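Local coordinates for protein aminoglycoside 6-N-acetyltransferase type Ib11 (Salmonella typhimurium, PDB 2QIR) that probably transfers the acetyl group of acetyl-CoA to the 6'-amino group of aminoglycosides such as kanamycin B, conferring resistance to these antibiotics, at residues 100-105 against 131-136; 33-38 against 105-110. The protein carries 2 engineered substitutions. All coordinates share one frame; numbering follows the deposited sequence.

Interaction 1. Residues 100-105 against 131-136; sequences GVRGID and FNDPEV. With 9CS ((1R,2S,3S,4R,6S)-4,6-diamino-3-[(3-amino-3-deoxy-alpha-D-glucopyranosyl)oxy]-2-hydroxycyclohexyl 2,6-diamino-2,6-dideoxy-alpha-D-glucopyranoside), chain C.
The flat guanidinium of Arg102 has CG2 of Val136 over one face, 3.2 Å above the plane and offset toward the rim, while OD2 of Asp133 sits near its plane at the edge. The carboxylate is turned 64° against the guanidinium, and the salt bridge is long: NH2 of Arg102 stands 3.4 Å from OD2 of Asp133, a weak hydrogen bond. A water in the guanidinium plane bridges the same two groups, accepting from NE of Arg102 and donating to OD2 of Asp133 at 2.6 Å. A bend at chi2 (-75°) folds the arginine back, and NH1 reaches the carbonyl O of its neighbour Val101 (2.9 Å) from above the carbonyl plane; Pro99 O takes a second bond from NH1, so two carbonyls and the water together limit how the guanidinium can turn. The other oxygen of Asp133, OD1, accepts from Glu135 N at 3.0 Å in an Asx turn, within the type I turn from Asp133 to Val136. At the end of the turn, CA of Val136 makes a CA-H...O contact of 3.4 Å with O of Gly100. Asp105, remote from 131-136, accepts hydrogen bonds at OD1 from aminoglycoside amines N1 and N2. The contact joins the start of strand 101-108 to the loop between helix 118-131 and strand 138-141, which pairs in parallel with 101-108; Leu130 of that helix also touches Arg102.

Interaction 2. Residues 33-38 against 105-110; sequences SHIVEW and DQLLAN. Engineered in segment 105-110: Gln106 (natural residue Leu), Leu107 (natural residue Ser). With COA (coenzyme A), chain B.
His34 lays the edge of its imidazole against the backbone where strand 101-108 ends, with CE1 3.0 Å from O of Leu108 and that oxygen in the ring plane. NE2 of His34 donates to O of Ala109 at 3.1 Å, bent to 146° at the hydrogen; the acceptor lies in the imidazole plane, but the donor stands above the carbonyl plane. With chi1 at 72°, CG sits between the backbone N and the carbonyl carbon, which carries the ring from helix 33-36 to the strand end, with CG1 of its neighbour Ile35 over one face. The Ile35 side chain takes the apolar share: its CD1 meets CD1 of Leu107 at 3.5 Å, the two chains crossing at about a right angle, and also lies against O of Leu108. Leu107 is an engineered residue, serine in the natural sequence, so this apolar pair belongs to the variant. Trp29 of helix 23-29 touches both Ile35 and Leu107. Coenzyme A runs between the segments. N of Leu108 donates to O9P of its pantetheine arm at 2.7 Å, whereas N4P of the cofactor gives a weak bond to O of Gln106, also engineered (leucine in nature), whose introduced NE2 is hydrogen-bonded to Tyr154 OH. From the other segment CB of Trp38 approaches O5P of coenzyme A to 3.3 Å. These strand-like bonds to the pantetheine are characteristic of the GNAT fold, and Leu108 is a known CoA-binding residue. Chemically, Ala109 O is gripped by His34 and by NH1 of Arg32, just before helix 33-36, while the strand offers the pantetheine its backbone, and side chains such as Asn147 also bond the cofactor.

Interactions 1 and 2 use opposite ends of strand 101-108 and share Asp105, yet their centres lie about 23 Å apart, on opposite sides of the chain's centre. Interaction 1 is partly buried, its loop partner carrying exposed residues, and it combines a weak salt bridge, a bridging water and the packing of Val136 on the arginine. Interaction 2 is buried and mixes a histidine-to-carbonyl bond with aliphatic packing beside the cofactor. The aminoglycoside is bonded by the shared Asp105 and the coenzyme by the strand beyond it, so the strand from Asp105 to Leu108 lines the binding sites, whereas the loop 131-136 meets the strand's other end.

Interaction 1. Residues 100-105 against 131-136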
ATOM      1  N   GLY A 100     -13.330  10.470   1.200  1.00  9.15           N
ATOM      2  CA  GLY A 100     -12.554  10.160   2.398  1.00  8.27           C
ATOM      3  C   GLY A 100     -11.888   8.789   2.395  1.00  7.78           C
ATOM      4  O   GLY A 100     -11.065   8.501   3.257  1.00  7.40           O
ATOM      5  N   VAL A 101     -12.238   7.943   1.426  1.00  7.24           N
ATOM      6  CA  VAL A 101     -11.649   6.609   1.341  1.00  6.71           C
ATOM      7  C   VAL A 101     -10.215   6.656   0.791  1.00  6.83           C
ATOM      8  O   VAL A 101      -9.917   7.350  -0.200  1.00  6.51           O
ATOM      9  CB  VAL A 101     -12.554   5.610   0.547  1.00  6.58           C
ATOM     10  CG1 VAL A 101     -11.989   4.174   0.579  1.00  5.78           C
ATOM     11  CG2 VAL A 101     -13.948   5.604   1.129  1.00  5.67           C
ATOM     12  N   ARG A 102      -9.333   5.934   1.471  1.00  6.87           N
ATOM     13  CA  ARG A 102      -7.961   5.731   1.017  1.00  7.44           C
ATOM     14  C   ARG A 102      -7.714   4.246   0.778  1.00  7.73           C
ATOM     15  O   ARG A 102      -8.271   3.396   1.465  1.00  8.43           O
ATOM     16  CB  ARG A 102      -6.939   6.242   2.055  1.00  6.79           C
ATOM     17  CG  ARG A 102      -7.053   7.703   2.390  1.00  6.65           C
ATOM     18  CD  ARG A 102      -6.512   8.633   1.275  1.00  6.49           C
ATOM     19  NE  ARG A 102      -6.830  10.022   1.603  1.00  7.58           N
ATOM     20  CZ  ARG A 102      -8.007  10.608   1.371  1.00  6.99           C
ATOM     21  NH1 ARG A 102      -8.977   9.940   0.771  1.00  6.62           N
ATOM     22  NH2 ARG A 102      -8.209  11.871   1.730  1.00  4.50           N
ATOM     23  N   GLY A 103      -6.870   3.936  -0.190  1.00  7.54           N
ATOM     24  CA  GLY A 103      -6.396   2.584  -0.345  1.00  7.96           C
ATOM     25  C   GLY A 103      -4.913   2.503  -0.079  1.00  8.35           C
ATOM     26  O   GLY A 103      -4.194   3.506  -0.172  1.00  8.30           O
ATOM     27  N   ILE A 104      -4.443   1.308   0.257  1.00  8.81           N
ATOM     28  CA  ILE A 104      -3.009   1.114   0.441  1.00  9.21           C
ATOM     29  C   ILE A 104      -2.464  -0.076  -0.306  1.00  9.51           C
ATOM     30  O   ILE A 104      -3.191  -1.038  -0.570  1.00 10.01           O
ATOM     31  CB  ILE A 104      -2.595   1.077   1.936  1.00  9.36           C
ATOM     32  CG1 ILE A 104      -3.115  -0.190   2.625  1.00  9.28           C
ATOM     33  CG2 ILE A 104      -3.032   2.363   2.629  1.00  8.46           C
ATOM     34  CD1 ILE A 104      -2.654  -0.365   4.062  1.00  9.15           C
ATOM     35  N   ASP A 105      -1.189   0.022  -0.677  1.00 10.00           N
ATOM     36  CA  ASP A 105      -0.404  -1.114  -1.195  1.00 10.87           C
ATOM     37  C   ASP A 105       0.993  -1.030  -0.587  1.00 10.74           C
ATOM     38  O   ASP A 105       1.447   0.066  -0.235  1.00 10.72           O
ATOM     39  CB  ASP A 105      -0.290  -1.093  -2.724  1.00 10.84           C
ATOM     40  CG  ASP A 105      -1.636  -1.074  -3.412  1.00 13.84           C
ATOM     41  OD1 ASP A 105      -2.289  -2.149  -3.462  1.00 15.34           O
ATOM     42  OD2 ASP A 105      -2.036   0.017  -3.903  1.00 15.35           O
ATOM     43  N   PHE A 131      -5.151   8.170   8.918  1.00  7.45           N
ATOM     44  CA  PHE A 131      -6.208   8.691   9.773  1.00  7.24           C
ATOM     45  C   PHE A 131      -5.849  10.043  10.410  1.00  7.60           C
ATOM     46  O   PHE A 131      -6.718  10.726  10.957  1.00  7.80           O
ATOM     47  CB  PHE A 131      -6.672   7.659  10.814  1.00  7.10           C
ATOM     48  CG  PHE A 131      -7.581   6.598  10.245  1.00  5.66           C
ATOM     49  CD1 PHE A 131      -8.672   6.948   9.454  1.00  3.94           C
ATOM     50  CD2 PHE A 131      -7.353   5.251  10.511  1.00  5.47           C
ATOM     51  CE1 PHE A 131      -9.507   5.982   8.932  1.00  4.12           C
ATOM     52  CE2 PHE A 131      -8.201   4.268   9.995  1.00  2.99           C
ATOM     53  CZ  PHE A 131      -9.271   4.633   9.205  1.00  4.40           C
ATOM     54  N   ASN A 132      -4.576  10.425  10.311  1.00  8.02           N
ATOM     55  CA  ASN A 132      -4.139  11.765  10.684  1.00  8.49           C
ATOM     56  C   ASN A 132      -4.532  12.827   9.664  1.00  8.83           C
ATOM     57  O   ASN A 132      -4.368  14.017   9.924  1.00  9.15           O
ATOM     58  CB  ASN A 132      -2.639  11.808  11.034  1.00  8.22           C
ATOM     59  CG  ASN A 132      -2.353  11.261  12.433  1.00  7.87           C
ATOM     60  OD1 ASN A 132      -1.266  10.724  12.715  1.00 10.09           O
ATOM     61  ND2 ASN A 132      -3.328  11.380  13.311  1.00  4.54           N
ATOM     62  N   ASP A 133      -5.050  12.392   8.514  1.00  9.16           N
ATOM     63  CA  ASP A 133      -5.817  13.265   7.625  1.00  9.61           C
ATOM     64  C   ASP A 133      -7.255  13.292   8.160  1.00  9.95           C
ATOM     65  O   ASP A 133      -7.956  12.281   8.104  1.00  9.82           O
ATOM     66  CB  ASP A 133      -5.769  12.778   6.170  1.00  9.50           C
ATOM     67  CG  ASP A 133      -6.521  13.690   5.215  1.00 10.05           C
ATOM     68  OD1 ASP A 133      -7.273  14.571   5.673  1.00 13.37           O
ATOM     69  OD2 ASP A 133      -6.376  13.538   3.987  1.00 10.31           O
ATOM     70  N   PRO A 134      -7.676  14.440   8.732  1.00 10.51           N
ATOM     71  CA  PRO A 134      -8.997  14.503   9.385  1.00 10.94           C
ATOM     72  C   PRO A 134     -10.158  14.186   8.440  1.00 11.57           C
ATOM     73  O   PRO A 134     -11.221  13.748   8.891  1.00 11.75           O
ATOM     74  CB  PRO A 134      -9.084  15.955   9.903  1.00 10.84           C
ATOM     75  CG  PRO A 134      -7.984  16.706   9.184  1.00 10.34           C
ATOM     76  CD  PRO A 134      -6.924  15.712   8.849  1.00  9.97           C
ATOM     77  N   GLU A 135      -9.933  14.386   7.144  1.00 11.65           N
ATOM     78  CA  GLU A 135     -10.943  14.137   6.123  1.00 12.10           C
ATOM     79  C   GLU A 135     -11.109  12.663   5.756  1.00 11.33           C
ATOM     80  O   GLU A 135     -12.069  12.305   5.081  1.00 11.59           O
ATOM     81  CB  GLU A 135     -10.653  14.986   4.874  1.00 11.95           C
ATOM     82  CG  GLU A 135     -10.988  16.468   5.064  1.00 13.22           C
ATOM     83  CD  GLU A 135     -10.551  17.346   3.900  1.00 15.76           C
ATOM     84  OE1 GLU A 135     -10.076  16.795   2.879  1.00 17.10           O
ATOM     85  OE2 GLU A 135     -10.688  18.601   4.006  1.00 19.01           O
ATOM     86  N   VAL A 136     -10.186  11.816   6.213  1.00 10.76           N
ATOM     87  CA  VAL A 136     -10.207  10.383   5.907  1.00  9.85           C
ATOM     88  C   VAL A 136     -11.206   9.623   6.782  1.00  9.68           C
ATOM     89  O   VAL A 136     -11.218   9.788   7.988  1.00  9.04           O
ATOM     90  CB  VAL A 136      -8.795   9.760   6.027  1.00 10.00           C
ATOM     91  CG1 VAL A 136      -8.860   8.238   5.994  1.00  8.60           C
ATOM     92  CG2 VAL A 136      -7.900  10.297   4.935  1.00  7.99           C
TER
HETATM   93  C1  9CS C 501      -0.415  -1.946  -7.309  1.00 33.76           C
HETATM   94  C2  9CS C 501       0.478  -2.602  -8.385  1.00 34.86           C
HETATM   95  C3  9CS C 501       0.144  -4.104  -8.508  1.00 35.11           C
HETATM   96  C4  9CS C 501       0.299  -4.809  -7.152  1.00 34.60           C
HETATM   97  C5  9CS C 501      -0.479  -4.034  -6.080  1.00 34.09           C
HETATM   98  C6  9CS C 501      -0.081  -4.639  -4.747  1.00 34.28           C
HETATM   99  C7  9CS C 501      -5.076   0.730  -7.308  1.00 32.70           C
HETATM  100  C8  9CS C 501      -3.702   1.333  -7.661  1.00 34.11           C
HETATM  101  C9  9CS C 501      -2.685   0.235  -8.066  1.00 34.22           C
HETATM  102  C10 9CS C 501      -2.642  -0.945  -7.067  1.00 33.86           C
HETATM  103  C11 9CS C 501      -4.052  -1.451  -6.685  1.00 33.21           C
HETATM  104  C12 9CS C 501      -4.956  -0.313  -6.198  1.00 32.31           C
HETATM  105  C13 9CS C 501      -3.247   3.411  -8.770  1.00 38.78           C
HETATM  106  C14 9CS C 501      -4.199   4.463  -9.361  1.00 38.34           C
HETATM  107  C15 9CS C 501      -4.553   4.108 -10.809  1.00 38.84           C
HETATM  108  C16 9CS C 501      -3.294   3.925 -11.681  1.00 40.42           C
HETATM  109  C17 9CS C 501      -2.202   3.076 -10.969  1.00 40.91           C
HETATM  110  C18 9CS C 501      -0.826   3.208 -11.654  1.00 41.88           C
HETATM  111  N1  9CS C 501      -1.214  -4.551  -3.825  1.00 34.65           N
HETATM  112  N2  9CS C 501      -3.964  -2.448  -5.613  1.00 33.52           N
HETATM  113  N3  9CS C 501      -6.050   1.760  -6.938  1.00 30.83           N
HETATM  114  N4  9CS C 501      -5.385   5.166 -11.392  1.00 38.82           N
HETATM  115  O5  9CS C 501      -0.158  -2.609  -6.068  1.00 32.94           O
HETATM  116  O7  9CS C 501       0.971  -4.720  -9.485  1.00 35.96           O
HETATM  117  O8  9CS C 501      -0.194  -6.149  -7.216  1.00 34.58           O
HETATM  118  O9  9CS C 501      -1.852  -2.017  -7.643  1.00 34.12           O
HETATM  119  O10 9CS C 501      -1.374   0.797  -8.193  1.00 32.14           O
HETATM  120  O11 9CS C 501      -3.914   2.125  -8.811  1.00 36.74           O
HETATM  121  O12 9CS C 501      -1.998   3.407  -9.535  1.00 39.56           O
HETATM  122  O13 9CS C 501      -5.379   4.542  -8.553  1.00 38.90           O
HETATM  123  O14 9CS C 501      -3.667   3.347 -12.953  1.00 40.41           O
HETATM  124  O15 9CS C 501      -0.178   1.933 -11.598  1.00 41.88           O
HETATM  125  N6  9CS C 501       0.313  -1.954  -9.657  1.00 35.18           N
HETATM  126  O   HOH W   1      -4.861  11.695   2.971  1.00 17.17           O

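Interaction 2. Residues 33-38 against 105-110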
ATOM      1  N   SER A  33      12.555 -11.423  -6.959  1.00 11.68           N
ATOM      2  CA  SER A  33      11.518 -12.361  -7.399  1.00 12.91           C
ATOM      3  C   SER A  33      10.384 -12.573  -6.396  1.00 12.60           C
ATOM      4  O   SER A  33       9.295 -12.950  -6.790  1.00 12.93           O
ATOM      5  CB  SER A  33      12.118 -13.697  -7.860  1.00 13.11           C
ATOM      6  OG  SER A  33      12.661 -14.370  -6.764  1.00 15.03           O
ATOM      7  N   HIS A  34      10.638 -12.314  -5.116  1.00 12.84           N
ATOM      8  CA  HIS A  34       9.585 -12.378  -4.095  1.00 12.55           C
ATOM      9  C   HIS A  34       8.568 -11.237  -4.269  1.00 12.81           C
ATOM     10  O   HIS A  34       7.400 -11.359  -3.873  1.00 13.20           O
ATOM     11  CB  HIS A  34      10.180 -12.442  -2.669  1.00 12.15           C
ATOM     12  CG  HIS A  34      10.786 -11.156  -2.188  1.00 11.70           C
ATOM     13  ND1 HIS A  34      10.124 -10.289  -1.337  1.00 11.34           N
ATOM     14  CD2 HIS A  34      11.998 -10.597  -2.419  1.00  9.99           C
ATOM     15  CE1 HIS A  34      10.897  -9.253  -1.073  1.00  8.57           C
ATOM     16  NE2 HIS A  34      12.035  -9.410  -1.725  1.00  9.82           N
ATOM     17  N   ILE A  35       9.015 -10.152  -4.898  1.00 12.92           N
ATOM     18  CA  ILE A  35       8.179  -8.983  -5.184  1.00 12.86           C
ATOM     19  C   ILE A  35       7.456  -9.123  -6.526  1.00 13.14           C
ATOM     20  O   ILE A  35       6.244  -8.958  -6.601  1.00 13.41           O
ATOM     21  CB  ILE A  35       9.014  -7.655  -5.087  1.00 12.89           C
ATOM     22  CG1 ILE A  35       9.353  -7.386  -3.620  1.00 12.58           C
ATOM     23  CG2 ILE A  35       8.263  -6.448  -5.709  1.00 11.53           C
ATOM     24  CD1 ILE A  35      10.441  -6.370  -3.404  1.00 14.32           C
ATOM     25  N   VAL A  36       8.211  -9.446  -7.571  1.00 13.76           N
ATOM     26  CA  VAL A  36       7.680  -9.739  -8.904  1.00 14.11           C
ATOM     27  C   VAL A  36       6.471 -10.700  -8.866  1.00 15.15           C
ATOM     28  O   VAL A  36       5.505 -10.518  -9.619  1.00 15.78           O
ATOM     29  CB  VAL A  36       8.791 -10.344  -9.830  1.00 13.92           C
ATOM     30  CG1 VAL A  36       8.207 -10.844 -11.162  1.00 13.49           C
ATOM     31  CG2 VAL A  36       9.931  -9.364 -10.044  1.00 12.37           C
ATOM     32  N   GLU A  37       6.508 -11.715  -8.005  1.00 15.38           N
ATOM     33  CA  GLU A  37       5.413 -12.668  -7.999  1.00 16.54           C
ATOM     34  C   GLU A  37       4.055 -12.075  -7.574  1.00 16.13           C
ATOM     35  O   GLU A  37       3.013 -12.501  -8.079  1.00 16.09           O
ATOM     36  CB  GLU A  37       5.767 -13.968  -7.260  1.00 16.84           C
ATOM     37  CG  GLU A  37       5.699 -13.933  -5.783  1.00 20.20           C
ATOM     38  CD  GLU A  37       5.718 -15.329  -5.184  1.00 24.54           C
ATOM     39  OE1 GLU A  37       4.929 -16.183  -5.641  1.00 25.73           O
ATOM     40  OE2 GLU A  37       6.521 -15.571  -4.256  1.00 26.06           O
ATOM     41  N   TRP A  38       4.078 -11.067  -6.700  1.00 15.58           N
ATOM     42  CA  TRP A  38       2.846 -10.409  -6.255  1.00 15.23           C
ATOM     43  C   TRP A  38       2.598  -8.987  -6.781  1.00 15.66           C
ATOM     44  O   TRP A  38       1.478  -8.508  -6.737  1.00 15.65           O
ATOM     45  CB  TRP A  38       2.781 -10.408  -4.726  1.00 14.76           C
ATOM     46  CG  TRP A  38       2.860 -11.782  -4.153  1.00 13.67           C
ATOM     47  CD1 TRP A  38       3.881 -12.303  -3.416  1.00 13.24           C
ATOM     48  CD2 TRP A  38       1.882 -12.824  -4.287  1.00 12.49           C
ATOM     49  NE1 TRP A  38       3.602 -13.608  -3.077  1.00 13.27           N
ATOM     50  CE2 TRP A  38       2.379 -13.951  -3.599  1.00 12.36           C
ATOM     51  CE3 TRP A  38       0.634 -12.911  -4.919  1.00 12.86           C
ATOM     52  CZ2 TRP A  38       1.669 -15.153  -3.521  1.00 11.79           C
ATOM     53  CZ3 TRP A  38      -0.064 -14.110  -4.853  1.00 12.99           C
ATOM     54  CH2 TRP A  38       0.457 -15.212  -4.150  1.00 12.47           C
ATOM     55  N   ASP A 105      -1.189   0.022  -0.677  1.00 10.00           N
ATOM     56  CA  ASP A 105      -0.404  -1.114  -1.195  1.00 10.87           C
ATOM     57  C   ASP A 105       0.993  -1.030  -0.587  1.00 10.74           C
ATOM     58  O   ASP A 105       1.447   0.066  -0.235  1.00 10.72           O
ATOM     59  CB  ASP A 105      -0.290  -1.093  -2.724  1.00 10.84           C
ATOM     60  CG  ASP A 105      -1.636  -1.074  -3.412  1.00 13.84           C
ATOM     61  OD1 ASP A 105      -2.289  -2.149  -3.462  1.00 15.34           O
ATOM     62  OD2 ASP A 105      -2.036   0.017  -3.903  1.00 15.35           O
ATOM     63  N   GLN A 106       1.674  -2.168  -0.465  1.00 10.51           N
ATOM     64  CA  GLN A 106       3.027  -2.164   0.090  1.00 11.20           C
ATOM     65  C   GLN A 106       3.827  -3.449  -0.138  1.00 10.83           C
ATOM     66  O   GLN A 106       3.285  -4.506  -0.463  1.00 10.58           O
ATOM     67  CB  GLN A 106       3.014  -1.783   1.582  1.00 11.32           C
ATOM     68  CG  GLN A 106       2.559  -2.865   2.545  1.00 15.01           C
ATOM     69  CD  GLN A 106       1.117  -3.312   2.328  1.00 20.94           C
ATOM     70  OE1 GLN A 106       0.834  -4.525   2.287  1.00 22.05           O
ATOM     71  NE2 GLN A 106       0.193  -2.342   2.189  1.00 19.98           N
ATOM     72  N   LEU A 107       5.131  -3.332   0.058  1.00 10.20           N
ATOM     73  CA  LEU A 107       6.037  -4.435  -0.134  1.00  9.64           C
ATOM     74  C   LEU A 107       7.217  -4.287   0.824  1.00 10.03           C
ATOM     75  O   LEU A 107       7.582  -3.168   1.223  1.00 10.13           O
ATOM     76  CB  LEU A 107       6.517  -4.487  -1.591  1.00  8.92           C
ATOM     77  CG  LEU A 107       7.377  -3.317  -2.127  1.00  8.54           C
ATOM     78  CD1 LEU A 107       8.882  -3.560  -1.920  1.00  6.95           C
ATOM     79  CD2 LEU A 107       7.080  -3.065  -3.597  1.00  6.39           C
ATOM     80  N   LEU A 108       7.797  -5.422   1.186  1.00 10.18           N
ATOM     81  CA  LEU A 108       9.026  -5.466   1.950  1.00 11.06           C
ATOM     82  C   LEU A 108      10.160  -5.806   0.986  1.00 11.49           C
ATOM     83  O   LEU A 108      10.034  -6.721   0.173  1.00 11.80           O
ATOM     84  CB  LEU A 108       8.919  -6.515   3.058  1.00 10.84           C
ATOM     85  CG  LEU A 108       8.021  -6.225   4.269  1.00 11.54           C
ATOM     86  CD1 LEU A 108       7.966  -7.460   5.185  1.00  9.71           C
ATOM     87  CD2 LEU A 108       8.501  -4.992   5.041  1.00 10.88           C
ATOM     88  N   ALA A 109      11.250  -5.053   1.068  1.00 11.93           N
ATOM     89  CA  ALA A 109      12.350  -5.137   0.108  1.00 12.42           C
ATOM     90  C   ALA A 109      13.154  -6.436   0.177  1.00 13.13           C
ATOM     91  O   ALA A 109      13.608  -6.942  -0.860  1.00 12.54           O
ATOM     92  CB  ALA A 109      13.270  -3.960   0.294  1.00 12.05           C
ATOM     93  N   ASN A 110      13.328  -6.963   1.398  1.00 14.18           N
ATOM     94  CA  ASN A 110      14.258  -8.082   1.660  1.00 15.18           C
ATOM     95  C   ASN A 110      13.533  -9.379   2.004  1.00 16.21           C
ATOM     96  O   ASN A 110      12.782  -9.432   2.986  1.00 16.55           O
ATOM     97  CB  ASN A 110      15.255  -7.725   2.774  1.00 14.75           C
ATOM     98  CG  ASN A 110      15.976  -6.390   2.531  1.00 14.93           C
ATOM     99  OD1 ASN A 110      16.603  -6.184   1.489  1.00 14.05           O
ATOM    100  ND2 ASN A 110      15.897  -5.487   3.508  1.00 13.33           N
TER
HETATM  101  N1A COA B 197      -0.975 -18.850   3.734  1.00 55.20           N
HETATM  102  C2A COA B 197      -1.597 -18.401   4.884  1.00 55.09           C
HETATM  103  N3A COA B 197      -0.899 -17.599   5.773  1.00 55.02           N
HETATM  104  C4A COA B 197       0.393 -17.244   5.539  1.00 54.06           C
HETATM  105  C5A COA B 197       1.039 -17.683   4.385  1.00 54.75           C
HETATM  106  C6A COA B 197       0.342 -18.496   3.475  1.00 55.55           C
HETATM  107  N6A COA B 197       0.884 -18.850   2.307  1.00 55.60           N
HETATM  108  N7A COA B 197       2.300 -17.185   4.411  1.00 54.61           N
HETATM  109  C8A COA B 197       2.458 -16.454   5.545  1.00 54.13           C
HETATM  110  N9A COA B 197       1.279 -16.469   6.258  1.00 53.10           N
HETATM  111  C1B COA B 197       0.888 -15.565   7.374  1.00 50.85           C
HETATM  112  C2B COA B 197       1.877 -15.592   8.532  1.00 50.46           C
HETATM  113  O2B COA B 197       1.621 -16.694   9.372  1.00 50.81           O
HETATM  114  C3B COA B 197       1.681 -14.240   9.216  1.00 49.20           C
HETATM  115  O3B COA B 197       0.735 -14.255  10.268  1.00 50.44           O
HETATM  116  P3B COA B 197       0.942 -14.870  11.752  1.00 51.48           P
HETATM  117  O7A COA B 197       1.527 -13.823  12.680  1.00 50.39           O
HETATM  118  O8A COA B 197       1.875 -16.063  11.713  1.00 51.17           O
HETATM  119  O9A COA B 197      -0.424 -15.298  12.256  1.00 50.74           O
HETATM  120  C4B COA B 197       1.070 -13.364   8.126  1.00 46.80           C
HETATM  121  O4B COA B 197       0.793 -14.197   7.004  1.00 48.60           O
HETATM  122  C5B COA B 197       1.962 -12.202   7.719  1.00 43.28           C
HETATM  123  O5B COA B 197       2.464 -11.496   8.834  1.00 39.04           O
HETATM  124  P1A COA B 197       3.712 -10.481   8.661  1.00 36.47           P
HETATM  125  O1A COA B 197       4.998 -11.131   9.127  1.00 36.37           O
HETATM  126  O2A COA B 197       3.455  -9.177   9.382  1.00 36.33           O
HETATM  127  O3A COA B 197       3.723 -10.258   7.068  1.00 35.19           O
HETATM  128  P2A COA B 197       5.024  -9.819   6.238  1.00 34.15           P
HETATM  129  O4A COA B 197       6.112  -9.343   7.177  1.00 32.35           O
HETATM  130  O5A COA B 197       5.499 -10.951   5.349  1.00 34.13           O
HETATM  131  O6A COA B 197       4.436  -8.606   5.355  1.00 34.50           O
HETATM  132  CBP COA B 197       3.786  -8.271   3.030  1.00 32.83           C
HETATM  133  CCP COA B 197       3.405  -8.819   4.409  1.00 33.12           C
HETATM  134  CDP COA B 197       2.574  -8.525   2.121  1.00 32.21           C
HETATM  135  CEP COA B 197       4.012  -6.763   3.150  1.00 30.41           C
HETATM  136  CAP COA B 197       5.070  -8.987   2.531  1.00 31.27           C
HETATM  137  OAP COA B 197       5.018 -10.379   2.771  1.00 29.79           O
HETATM  138  C9P COA B 197       5.479  -8.700   1.103  1.00 31.70           C
HETATM  139  O9P COA B 197       6.143  -7.501   0.799  1.00 31.23           O
HETATM  140  N8P COA B 197       5.210  -9.611   0.157  1.00 32.35           N
HETATM  141  C7P COA B 197       5.668  -9.475  -1.223  1.00 32.21           C
HETATM  142  C6P COA B 197       4.849  -8.495  -2.077  1.00 33.38           C
HETATM  143  C5P COA B 197       3.382  -8.425  -1.678  1.00 34.95           C
HETATM  144  O5P COA B 197       2.672  -9.441  -1.586  1.00 35.30           O
HETATM  145  N4P COA B 197       2.879  -7.219  -1.438  1.00 35.95           N
HETATM  146  C3P COA B 197       1.500  -7.067  -1.020  1.00 37.20           C
HETATM  147  C2P COA B 197       0.575  -6.855  -2.209  1.00 38.70           C
HETATM  148  S1P COA B 197      -1.161  -6.778  -1.682  1.00 41.39           S